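Local coordinates for protein 2-dehydropantoate 2-reductase (Geobacter metallireducens, PDB 3HN2) that probably catalyses the NADPH-dependent reduction of ketopantoate to pantoic acid, the second step on the route to (R)-pantoate in pantothenate biosynthesis, at residues S258-I261 against D262-G266; V188-I191 against P192-L196; L200-P203 against V204-L208. One frame throughout, in Å; residues are numbered along the deposited sequence.

Contact 1: residues S258-I261 against D262-G266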
loop_
_atom_site.group_PDB
_atom_site.type_symbol
_atom_site.label_atom_id
_atom_site.label_comp_id
_atom_site.label_asym_id
_atom_site.label_seq_id
_atom_site.Cartn_x
_atom_site.Cartn_y
_atom_site.Cartn_z
ATOM N N SER A 258 6.395 3.663 13.120
ATOM C CA SER A 258 7.470 4.335 13.857
ATOM C C SER A 258 7.359 4.215 15.372
ATOM O O SER A 258 8.361 3.975 16.043
ATOM C CB SER A 258 7.551 5.806 13.450
ATOM O OG SER A 258 6.309 6.461 13.650
ATOM N N MET A 259 6.138 4.356 15.892
ATOM C CA MET A 259 5.869 4.298 17.332
ATOM C C MET A 259 6.111 2.925 17.951
ATOM O O MET A 259 6.566 2.833 19.095
ATOM C CB MET A 259 4.438 4.739 17.633
ATOM C CG MET A 259 4.283 6.201 18.018
ATOM S SD MET A 259 2.711 6.508 18.856
ATOM C CE MET A 259 2.899 5.439 20.251
ATOM N N GLU A 260 5.794 1.870 17.200
ATOM C CA GLU A 260 6.033 0.497 17.634
ATOM C C GLU A 260 7.536 0.209 17.711
ATOM O O GLU A 260 8.006 -0.426 18.660
ATOM C CB GLU A 260 5.335 -0.492 16.690
ATOM C CG GLU A 260 5.525 -1.966 17.074
ATOM C CD GLU A 260 4.784 -2.943 16.172
ATOM O OE1 GLU A 260 4.186 -2.518 15.158
ATOM O OE2 GLU A 260 4.812 -4.153 16.484
ATOM N N ILE A 261 8.275 0.693 16.713
ATOM C CA ILE A 261 9.734 0.565 16.656
ATOM C C ILE A 261 10.382 1.271 17.850
ATOM O O ILE A 261 11.275 0.718 18.495
ATOM C CB ILE A 261 10.307 1.110 15.305
ATOM C CG1 ILE A 261 9.719 0.357 14.099
ATOM C CG2 ILE A 261 11.844 1.071 15.283
ATOM C CD1 ILE A 261 9.961 -1.155 14.087
ATOM N N ASP A 262 9.897 2.473 18.151
ATOM C CA ASP A 262 10.351 3.240 19.311
ATOM C C ASP A 262 10.062 2.529 20.641
ATOM O O ASP A 262 10.865 2.599 21.574
ATOM C CB ASP A 262 9.716 4.634 19.308
ATOM C CG ASP A 262 10.226 5.517 18.179
ATOM O OD1 ASP A 262 11.436 5.474 17.869
ATOM O OD2 ASP A 262 9.411 6.275 17.607
ATOM N N ARG A 263 8.915 1.854 20.709
ATOM C CA ARG A 263 8.528 1.031 21.857
ATOM C C ARG A 263 9.478 -0.162 22.031
ATOM O O ARG A 263 9.913 -0.447 23.151
ATOM C CB ARG A 263 7.077 0.562 21.691
ATOM C CG ARG A 263 6.577 -0.465 22.701
ATOM C CD ARG A 263 5.682 0.175 23.735
ATOM N NE ARG A 263 4.482 -0.623 23.984
ATOM C CZ ARG A 263 4.197 -1.245 25.125
ATOM N NH1 ARG A 263 5.022 -1.166 26.160
ATOM N NH2 ARG A 263 3.075 -1.943 25.229
ATOM N N GLU A 264 9.800 -0.833 20.922
ATOM C CA GLU A 264 10.745 -1.959 20.909
ATOM C C GLU A 264 12.157 -1.583 21.368
ATOM O O GLU A 264 12.800 -2.340 22.098
ATOM C CB GLU A 264 10.820 -2.579 19.514
ATOM C CG GLU A 264 9.811 -3.688 19.254
ATOM C CD GLU A 264 9.966 -4.285 17.870
ATOM O OE1 GLU A 264 11.096 -4.677 17.512
ATOM O OE2 GLU A 264 8.960 -4.359 17.135
ATOM N N GLU A 265 12.625 -0.411 20.936
ATOM C CA GLU A 265 13.938 0.112 21.326
ATOM C C GLU A 265 13.901 0.807 22.689
ATOM O O GLU A 265 14.945 1.179 23.229
ATOM C CB GLU A 265 14.476 1.078 20.265
ATOM C CG GLU A 265 14.876 0.425 18.942
ATOM C CD GLU A 265 15.190 1.436 17.840
ATOM O OE1 GLU A 265 14.663 2.572 17.882
ATOM O OE2 GLU A 265 15.963 1.086 16.920
ATOM N N GLY A 266 12.699 0.990 23.230
ATOM C CA GLY A 266 12.519 1.569 24.556
ATOM C C GLY A 266 12.759 3.065 24.641
ATOM O O GLY A 266 12.971 3.598 25.730
#
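Glu-260 O accepts the backbone hydrogen of Glu-264 N at 2.9 Å, with 158° at the hydrogen. The same i to i+4 bond repeats as Asp-262 N to Ser-258 O at 3.0 Å, Arg-263 N to Met-259 O and Glu-265 N to Ile-261 O, so every carbonyl of 258-261 is used in the short helix 258-264. Asp-262 folds its side chain back along this turn, CG anti to its own carbonyl carbon (chi1 -69°), which puts OD2 only 3.0 Å from Ser-258 O. Both are acceptors, so the approach is probably unfavourable; OD1 makes a salt bridge to Arg-267 NH2, and OD2 has a long, weak ion pair with Lys-78 NZ. The same Arg-267 nitrogen also pairs with Glu-265 OE1, so one arginine just past the helix joins two acids. Gly-266 is the C-prime residue of the Schellman motif that ends the helix: Arg-267 N bonds to Asp-262 O, and Gly-266 N reaches Arg-263 O in a weak 3.1 Å bond. Its positive phi comes easily to glycine. Glu-260 and Glu-264 run side by side in the same direction with their carboxylate planes 75° apart. The OE2 atoms of Glu-260 and Glu-264 stand 4.2 Å apart, a like-charge approach that the salt bridge from Glu-264 OE2 to Lys-256 NZ probably offsets. Glu-265 crosses Ile-261 at a slant, its OE1 4.1 Å from Ile-261 CG2. On the buried side, Met-259 suits a greasy niche between helices, touching Ala-198, Phe-275 and Leu-299 with its flexible thioether. Arg-263, whose CG lies anti to the backbone N, bends along its length to carry NE to Ala-198 O and NH2 to Leu-199 O, at the end of helix 179-200.

Contact 2: residues V188-I191 against P192-L196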
loop_
_atom_site.group_PDB
_atom_site.type_symbol
_atom_site.label_atom_id
_atom_site.label_comp_id
_atom_site.label_asym_id
_atom_site.label_seq_id
_atom_site.Cartn_x
_atom_site.Cartn_y
_atom_site.Cartn_z
ATOM N N VAL A 188 -5.610 10.622 10.474
ATOM C CA VAL A 188 -6.565 9.543 10.235
ATOM C C VAL A 188 -5.854 8.189 10.112
ATOM O O VAL A 188 -6.415 7.157 10.468
ATOM C CB VAL A 188 -7.455 9.823 8.997
ATOM C CG1 VAL A 188 -8.332 8.603 8.635
ATOM C CG2 VAL A 188 -8.340 11.015 9.254
ATOM N N TRP A 189 -4.611 8.209 9.637
ATOM C CA TRP A 189 -3.814 6.994 9.551
ATOM C C TRP A 189 -2.975 6.766 10.804
ATOM O O TRP A 189 -2.898 5.631 11.313
ATOM C CB TRP A 189 -2.902 7.011 8.317
ATOM C CG TRP A 189 -2.333 5.665 8.059
ATOM C CD1 TRP A 189 -2.894 4.668 7.302
ATOM C CD2 TRP A 189 -1.115 5.130 8.591
ATOM N NE1 TRP A 189 -2.085 3.562 7.313
ATOM C CE2 TRP A 189 -0.995 3.805 8.105
ATOM C CE3 TRP A 189 -0.111 5.642 9.427
ATOM C CZ2 TRP A 189 0.092 2.987 8.423
ATOM C CZ3 TRP A 189 0.976 4.823 9.755
ATOM C CH2 TRP A 189 1.064 3.507 9.250
ATOM N N ASN A 190 -2.329 7.841 11.270
ATOM C CA ASN A 190 -1.343 7.773 12.352
ATOM C C ASN A 190 -1.923 7.413 13.704
ATOM O O ASN A 190 -1.222 6.881 14.552
ATOM C CB ASN A 190 -0.589 9.109 12.491
ATOM C CG ASN A 190 0.761 9.112 11.786
ATOM O OD1 ASN A 190 1.080 8.215 10.995
ATOM N ND2 ASN A 190 1.561 10.134 12.068
ATOM N N ILE A 191 -3.194 7.726 13.922
ATOM C CA ILE A 191 -3.792 7.475 15.227
ATOM C C ILE A 191 -4.150 5.989 15.449
ATOM O O ILE A 191 -3.625 5.405 16.399
ATOM C CB ILE A 191 -4.893 8.512 15.599
ATOM C CG1 ILE A 191 -4.229 9.871 15.891
ATOM C CG2 ILE A 191 -5.701 8.050 16.800
ATOM C CD1 ILE A 191 -5.184 11.008 16.219
ATOM N N PRO A 192 -4.996 5.365 14.578
ATOM C CA PRO A 192 -5.231 3.915 14.778
ATOM C C PRO A 192 -3.971 3.062 14.699
ATOM O O PRO A 192 -3.766 2.207 15.543
ATOM C CB PRO A 192 -6.197 3.538 13.645
ATOM C CG PRO A 192 -6.066 4.640 12.647
ATOM C CD PRO A 192 -5.786 5.871 13.439
ATOM N N PHE A 193 -3.099 3.355 13.746
ATOM C CA PHE A 193 -1.976 2.472 13.468
ATOM C C PHE A 193 -0.725 2.709 14.309
ATOM O O PHE A 193 -0.213 1.761 14.893
ATOM C CB PHE A 193 -1.726 2.396 11.965
ATOM C CG PHE A 193 -2.873 1.779 11.216
ATOM C CD1 PHE A 193 -3.792 2.575 10.543
ATOM C CD2 PHE A 193 -3.071 0.395 11.233
ATOM C CE1 PHE A 193 -4.872 2.006 9.863
ATOM C CE2 PHE A 193 -4.149 -0.181 10.557
ATOM C CZ PHE A 193 -5.051 0.620 9.873
ATOM N N ASN A 194 -0.247 3.948 14.427
ATOM C CA ASN A 194 0.823 4.203 15.408
ATOM C C ASN A 194 0.371 4.006 16.863
ATOM O O ASN A 194 1.200 3.790 17.745
ATOM C CB ASN A 194 1.480 5.571 15.218
ATOM C CG ASN A 194 2.382 5.619 14.006
ATOM O OD1 ASN A 194 1.924 5.480 12.873
ATOM N ND2 ASN A 194 3.671 5.823 14.238
ATOM N N GLY A 195 -0.941 4.051 17.096
ATOM C CA GLY A 195 -1.521 3.739 18.405
ATOM C C GLY A 195 -1.606 2.261 18.764
ATOM O O GLY A 195 -1.004 1.824 19.746
ATOM N N LEU A 196 -2.358 1.500 17.971
ATOM C CA LEU A 196 -2.665 0.086 18.259
ATOM C C LEU A 196 -1.444 -0.812 18.211
ATOM O O LEU A 196 -1.220 -1.603 19.120
ATOM C CB LEU A 196 -3.724 -0.443 17.285
ATOM C CG LEU A 196 -5.222 -0.452 17.625
ATOM C CD1 LEU A 196 -5.627 0.517 18.729
ATOM C CD2 LEU A 196 -6.039 -0.211 16.365
#
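Aromatic contact comes first: Trp-189 and Phe-193, one helical turn apart, form an offset stack, the indole five-membered ring and the phenyl ring 4.8 Å between centroids with planes 25° apart. Phe-193 CD1 lies over the indole face, 3.8 Å from Trp-189 NE1. Phe-193 CB adds a CH-pi contact, 4.0 Å from the centroid of the Trp-189 six-membered ring and nearly on its normal. With CG anti to the backbone N (chi1 -167°), Trp-189 carries its ring outward and forward, and Phe-193, its CG anti to the carbonyl carbon, leans back over it; NE1 bonds to Thr-249 OG1 and Phe-127 meets the indole edge-to-face.

Backbone bonding is thinner. Pro-192 has no amide hydrogen to give Val-188 O, which instead faces Pro-192 CD at 3.3 Å, and helix 179-200 kinks there. Weak bonds follow, among them Phe-193 N to Trp-189 O at 3.3 Å and Gly-195 N to Ile-191 O at 3.1 Å. Gly-195, lacking a side chain, can bring CA to 3.4 Å from Ile-191 O.

The proline thus costs one backbone bond and the three that cross are weak, while the stack and CH-pi contact add apolar packing; normal bonding resumes with Leu-196 N to Pro-192 O at 2.9 Å.

Contact 3: residues L200-P203 against V204-L208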
loop_
_atom_site.group_PDB
_atom_site.type_symbol
_atom_site.label_atom_id
_atom_site.label_comp_id
_atom_site.label_asym_id
_atom_site.label_seq_id
_atom_site.Cartn_x
_atom_site.Cartn_y
_atom_site.Cartn_z
ATOM N N LEU A 200 -0.230 -3.021 21.291
ATOM C CA LEU A 200 -0.337 -4.470 21.191
ATOM C C LEU A 200 0.998 -5.126 20.860
ATOM O O LEU A 200 1.138 -6.342 20.990
ATOM C CB LEU A 200 -1.373 -4.854 20.124
ATOM C CG LEU A 200 -2.858 -4.652 20.445
ATOM C CD1 LEU A 200 -3.676 -4.558 19.172
ATOM C CD2 LEU A 200 -3.393 -5.758 21.352
ATOM N N GLN A 201 1.977 -4.303 20.471
ATOM C CA GLN A 201 3.253 -4.733 19.862
ATOM C C GLN A 201 3.104 -5.757 18.723
ATOM O O GLN A 201 3.749 -6.807 18.711
ATOM C CB GLN A 201 4.354 -5.092 20.887
ATOM C CG GLN A 201 3.934 -5.163 22.352
ATOM C CD GLN A 201 5.068 -4.875 23.310
ATOM O OE1 GLN A 201 5.832 -3.923 23.124
ATOM N NE2 GLN A 201 5.177 -5.689 24.354
ATOM N N GLN A 202 2.236 -5.425 17.769
ATOM C CA GLN A 202 2.014 -6.240 16.575
ATOM C C GLN A 202 2.069 -5.355 15.332
ATOM O O GLN A 202 1.703 -4.192 15.406
ATOM C CB GLN A 202 0.640 -6.904 16.644
ATOM C CG GLN A 202 0.457 -7.894 17.777
ATOM C CD GLN A 202 -1.000 -8.084 18.135
ATOM O OE1 GLN A 202 -1.890 -7.763 17.348
ATOM N NE2 GLN A 202 -1.254 -8.602 19.327
ATOM N N PRO A 203 2.520 -5.899 14.183
ATOM C CA PRO A 203 2.472 -5.125 12.929
ATOM C C PRO A 203 1.047 -4.899 12.391
ATOM O O PRO A 203 0.091 -5.504 12.890
ATOM C CB PRO A 203 3.279 -5.987 11.958
ATOM C CG PRO A 203 3.143 -7.372 12.489
ATOM C CD PRO A 203 3.118 -7.233 13.979
ATOM N N VAL A 204 0.923 -4.043 11.374
ATOM C CA VAL A 204 -0.386 -3.576 10.874
ATOM C C VAL A 204 -1.305 -4.670 10.298
ATOM O O VAL A 204 -2.525 -4.584 10.439
ATOM C CB VAL A 204 -0.264 -2.371 9.871
ATOM C CG1 VAL A 204 0.389 -1.181 10.532
ATOM C CG2 VAL A 204 0.511 -2.747 8.613
ATOM N N ASN A 205 -0.718 -5.693 9.678
ATOM C CA ASN A 205 -1.488 -6.786 9.057
ATOM C C ASN A 205 -2.355 -7.583 10.026
ATOM O O ASN A 205 -3.422 -8.065 9.651
ATOM C CB ASN A 205 -0.567 -7.739 8.297
ATOM C CG ASN A 205 0.457 -8.406 9.192
ATOM O OD1 ASN A 205 1.444 -7.796 9.594
ATOM N ND2 ASN A 205 0.228 -9.672 9.506
ATOM N N LEU A 206 -1.889 -7.708 11.264
ATOM C CA LEU A 206 -2.617 -8.394 12.318
ATOM C C LEU A 206 -3.812 -7.585 12.811
ATOM O O LEU A 206 -4.919 -8.127 12.901
ATOM C CB LEU A 206 -1.677 -8.743 13.476
ATOM C CG LEU A 206 -0.525 -9.711 13.171
ATOM C CD1 LEU A 206 0.250 -10.028 14.439
ATOM C CD2 LEU A 206 -1.025 -10.994 12.517
ATOM N N ILE A 207 -3.585 -6.297 13.113
ATOM C CA ILE A 207 -4.647 -5.336 13.476
ATOM C C ILE A 207 -5.759 -5.356 12.428
ATOM O O ILE A 207 -6.940 -5.357 12.767
ATOM C CB ILE A 207 -4.096 -3.869 13.648
ATOM C CG1 ILE A 207 -3.476 -3.664 15.033
ATOM C CG2 ILE A 207 -5.208 -2.812 13.481
ATOM C CD1 ILE A 207 -2.010 -4.029 15.137
ATOM N N LEU A 208 -5.360 -5.407 11.158
ATOM C CA LEU A 208 -6.280 -5.498 10.024
ATOM C C LEU A 208 -6.897 -6.880 9.770
ATOM O O LEU A 208 -7.807 -6.990 8.956
ATOM C CB LEU A 208 -5.564 -5.029 8.749
ATOM C CG LEU A 208 -5.699 -3.573 8.275
ATOM C CD1 LEU A 208 -6.532 -2.693 9.212
ATOM C CD2 LEU A 208 -4.329 -2.962 8.028
#
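A short helix, 204-207, starts directly after Pro-203, which occupies its N-cap position; Pro-203 O turns into the first turn and receives a weak bond from Leu-206 N at 3.4 Å. Proline suits the start of a helix because its nitrogen has no hydrogen to satisfy there and its ring stiffens the entry. Leu-208 N bonds to Val-204 O at 3.0 Å. Asn-205 sets CG between its backbone N and carbonyl carbon (chi1 61°), which turns the amide back beside the proline, OD1 3.4 Å from Pro-203 CG. The other end of that amide looks outward, ND2 bonding to Asn-50 OD1 of the second subunit. This stretch, following helix 179-200 in the C-terminal helical part of the ketopantoate reductase fold, thus also takes part in the dimer contact, where Leu-206 packs on Ile-49 of the second subunit. The apolar joint is built by two residues of the helix. Leu-206 CD1 comes 3.8 Å from Gln-202 CB and 4.0 Å from Pro-203 CD, the leucine crossing the glutamine chain at about a right angle; only the aliphatic part of Gln-202 meets CD1, while its OE1 nears Leu-206 CB. Ile-207 sends CD1 back to the carbonyl of Pro-203, 3.4 Å from its O, and its CG1 is 4.2 Å from Leu-200 CD1. A beta-branched isoleucine fits because its two arms leave CB in different directions: CD1 serves the turn, CG2 meets Phe-193, and CG1 touches both Leu-200 and Leu-196. Val-204 points its CB away from the turn and packs on Phe-193 and Cys-197, while its backbone is hydrogen-bonded to Tyr-255. Leu-208 lies on Phe-193, Leu-246 and Thr-249.

How the contacts relate
All three contacts belong to the C-terminal helical part of the reductase, and contact 2 on helix 179-200 is their common neighbour. Its centre is about 11 Å from that of contact 3 and about 14 Å from that of contact 1. Phe-193 carries the first junction, its CZ 3.7 Å from Leu-208 CD1, with Leu-196 CB 3.9 Å from Ile-207 CG1 beside it. Toward contact 1, Met-259 SD packs 3.3 Å from Asn-194 O. Contacts 1 and 3, centres about 14 Å apart, meet most closely at Glu-260 OE1 and Gln-202 O, 3.0 Å apart, an approach of two acceptors and not a bond; Arg-263 CG also lies 3.6 Å from Gln-201 OE1. Contact 3 alone among them reaches the second subunit.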